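Local coordinates for divalent-cation tolerance protein CutA (Thermotoga maritima, PDB 1O5J) that forms a homotrimer of the CutA family and is probably involved in resistance toward heavy metals, at residues F67-T70 with E71-K75. Sequence-based numbering, arbitrary orientation.
Sequences FKTT and EEKEK
The carbonyl oxygen of Thr-70 accepts the amide of Lys-73, N to O 3.1 Å, and this is the hydrogen bond that joins the end of the strand to the turn after it. The N-H...O angle of 144° and a donor lying 57° out of the carbonyl plane show a bent bond, as is usual for an i to i+3 bond in a turn. One residue on, the amide of Glu-74 reaches the carbonyl of Glu-71 (N to O 3.2 Å). Two successive i to i+3 bonds thus wind the chain from strand 56-70 into helix 74-84, a strand-to-helix junction of the ferredoxin-like fold that CutA shares with the GlnB-like clan, in which helices pack on an antiparallel sheet.

Side chains follow the backbone round this turn. The hydroxyl of Thr-69, anti to its own N, lies against the start of the Lys-73 chain, OG1 to CB 3.4 Å, and the two side chains cross at about a right angle; the same OG1 is hydrogen-bonded to the carbonyl of Leu-38. Thr-70 instead runs alongside Lys-73, pointing the same way, with OG1 3.5 Å from CG of the lysine. The ammonium passes beyond both threonines to bond the carbonyl of Arg-37. Glu-72 bends at chi2 (69°), which folds its carboxylate back over Thr-70 and leaves OE1 3.3 Å from the threonine CB, a packing contact only; the hydrogen bond of OE1 is to ND1 of His-12, a residue of the expression tag. Further along, OE2 of Glu-74 is gripped by Thr-94 OG1 and by Asn-99 ND2 of the third subunit, tying the first turn of the helix to the trimer interface.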
ATOM      1  N   PHE A  67       3.738   7.608   4.618  1.00 41.47           N
ATOM      2  CA  PHE A  67       3.710   8.896   5.280  1.00 44.74           C
ATOM      3  C   PHE A  67       2.497   9.605   4.760  1.00 45.49           C
ATOM      4  O   PHE A  67       2.292   9.679   3.535  1.00 45.11           O
ATOM      5  CB  PHE A  67       4.935   9.684   4.887  1.00 43.04           C
ATOM      6  CG  PHE A  67       6.213   9.033   5.292  1.00 40.58           C
ATOM      7  CD1 PHE A  67       6.487   8.826   6.635  1.00 40.30           C
ATOM      8  CD2 PHE A  67       7.136   8.608   4.348  1.00 42.29           C
ATOM      9  CE1 PHE A  67       7.672   8.223   7.021  1.00 36.87           C
ATOM     10  CE2 PHE A  67       8.327   8.030   4.726  1.00 40.91           C
ATOM     11  CZ  PHE A  67       8.573   7.817   6.078  1.00 39.79           C
ATOM     12  N   LYS A  68       1.644  10.041   5.673  1.00 45.01           N
ATOM     13  CA  LYS A  68       0.372  10.690   5.289  1.00 40.48           C
ATOM     14  C   LYS A  68       0.501  12.170   5.542  1.00 41.77           C
ATOM     15  O   LYS A  68       0.899  12.570   6.616  1.00 39.41           O
ATOM     16  CB  LYS A  68      -0.764  10.059   6.082  1.00 41.92           C
ATOM     17  CG  LYS A  68      -0.823   8.528   5.934  1.00 44.58           C
ATOM     18  CD  LYS A  68      -1.800   7.891   6.907  1.00 50.03           C
ATOM     19  CE  LYS A  68      -1.532   6.422   7.102  1.00 54.87           C
ATOM     20  NZ  LYS A  68      -2.606   5.859   8.019  1.00 60.80           N
ATOM     21  N   THR A  69       0.192  12.997   4.546  1.00 39.13           N
ATOM     22  CA  THR A  69       0.374  14.440   4.696  1.00 40.99           C
ATOM     23  C   THR A  69      -0.473  15.183   3.671  1.00 37.25           C
ATOM     24  O   THR A  69      -1.308  14.563   3.011  1.00 33.59           O
ATOM     25  CB  THR A  69       1.898  14.787   4.630  1.00 41.61           C
ATOM     26  OG1 THR A  69       2.109  16.121   5.082  1.00 37.78           O
ATOM     27  CG2 THR A  69       2.470  14.735   3.196  1.00 46.64           C
ATOM     28  N   THR A  70      -0.280  16.498   3.563  1.00 39.76           N
ATOM     29  CA  THR A  70      -0.994  17.292   2.617  1.00 40.09           C
ATOM     30  C   THR A  70      -0.072  17.572   1.453  1.00 40.51           C
ATOM     31  O   THR A  70       1.168  17.506   1.570  1.00 40.17           O
ATOM     32  CB  THR A  70      -1.431  18.584   3.268  1.00 42.59           C
ATOM     33  OG1 THR A  70      -0.282  19.338   3.682  1.00 38.83           O
ATOM     34  CG2 THR A  70      -2.151  18.274   4.561  1.00 44.53           C
ATOM     35  N   GLU A  71      -0.689  17.908   0.335  1.00 39.24           N
ATOM     36  CA  GLU A  71       0.018  18.300  -0.906  1.00 41.49           C
ATOM     37  C   GLU A  71       0.998  19.421  -0.657  1.00 40.08           C
ATOM     38  O   GLU A  71       2.034  19.525  -1.322  1.00 38.27           O
ATOM     39  CB  GLU A  71      -1.004  18.811  -1.938  1.00 41.86           C
ATOM     40  CG  GLU A  71      -2.229  17.925  -2.077  1.00 49.06           C
ATOM     41  CD  GLU A  71      -3.163  18.354  -3.197  1.00 45.13           C
ATOM     42  OE1 GLU A  71      -3.334  19.571  -3.457  1.00 50.64           O
ATOM     43  OE2 GLU A  71      -3.731  17.439  -3.822  1.00 56.79           O
ATOM     44  N   GLU A  72       0.632  20.301   0.277  1.00 41.52           N
ATOM     45  CA  GLU A  72       1.372  21.537   0.521  1.00 43.31           C
ATOM     46  C   GLU A  72       2.759  21.216   1.085  1.00 43.95           C
ATOM     47  O   GLU A  72       3.732  21.958   0.875  1.00 42.00           O
ATOM     48  CB  GLU A  72       0.579  22.440   1.497  1.00 45.83           C
ATOM     49  CG  GLU A  72      -0.688  23.093   0.927  1.00 45.87           C
ATOM     50  CD  GLU A  72      -1.866  22.148   0.623  1.00 47.41           C
ATOM     51  OE1 GLU A  72      -1.989  21.044   1.198  1.00 36.53           O
ATOM     52  OE2 GLU A  72      -2.690  22.505  -0.246  1.00 54.58           O
ATOM     53  N   LYS A  73       2.826  20.084   1.774  1.00 41.24           N
ATOM     54  CA  LYS A  73       4.037  19.595   2.435  1.00 43.25           C
ATOM     55  C   LYS A  73       4.887  18.682   1.581  1.00 42.28           C
ATOM     56  O   LYS A  73       5.959  18.279   2.023  1.00 47.29           O
ATOM     57  CB  LYS A  73       3.650  18.819   3.698  1.00 41.54           C
ATOM     58  CG  LYS A  73       2.990  19.688   4.763  1.00 43.52           C
ATOM     59  CD  LYS A  73       3.966  20.677   5.355  1.00 49.23           C
ATOM     60  CE  LYS A  73       3.345  21.408   6.517  1.00 52.55           C
ATOM     61  NZ  LYS A  73       4.328  22.027   7.480  1.00 56.77           N
ATOM     62  N   GLU A  74       4.435  18.361   0.366  1.00 42.99           N
ATOM     63  CA  GLU A  74       5.106  17.335  -0.437  1.00 42.49           C
ATOM     64  C   GLU A  74       6.570  17.655  -0.748  1.00 39.47           C
ATOM     65  O   GLU A  74       7.421  16.782  -0.674  1.00 39.72           O
ATOM     66  CB  GLU A  74       4.340  17.017  -1.736  1.00 40.07           C
ATOM     67  CG  GLU A  74       4.685  15.623  -2.292  1.00 41.30           C
ATOM     68  CD  GLU A  74       3.978  15.325  -3.607  1.00 42.27           C
ATOM     69  OE1 GLU A  74       3.264  16.208  -4.091  1.00 44.29           O
ATOM     70  OE2 GLU A  74       4.147  14.240  -4.173  1.00 40.24           O
ATOM     71  N   LYS A  75       6.834  18.888  -1.109  1.00 42.62           N
ATOM     72  CA  LYS A  75       8.169  19.334  -1.508  1.00 44.05           C
ATOM     73  C   LYS A  75       9.127  19.212  -0.311  1.00 44.91           C
ATOM     74  O   LYS A  75      10.173  18.568  -0.393  1.00 42.98           O
ATOM     75  CB  LYS A  75       8.089  20.779  -2.006  1.00 43.92           C
ATOM     76  CG  LYS A  75       9.267  21.244  -2.841  1.00 46.40           C
ATOM     77  CD  LYS A  75       8.946  22.521  -3.645  1.00 49.28           C
ATOM     78  CE  LYS A  75       9.402  22.425  -5.121  1.00 56.71           C
ATOM     79  NZ  LYS A  75       8.897  21.159  -5.820  1.00 52.95           N
TER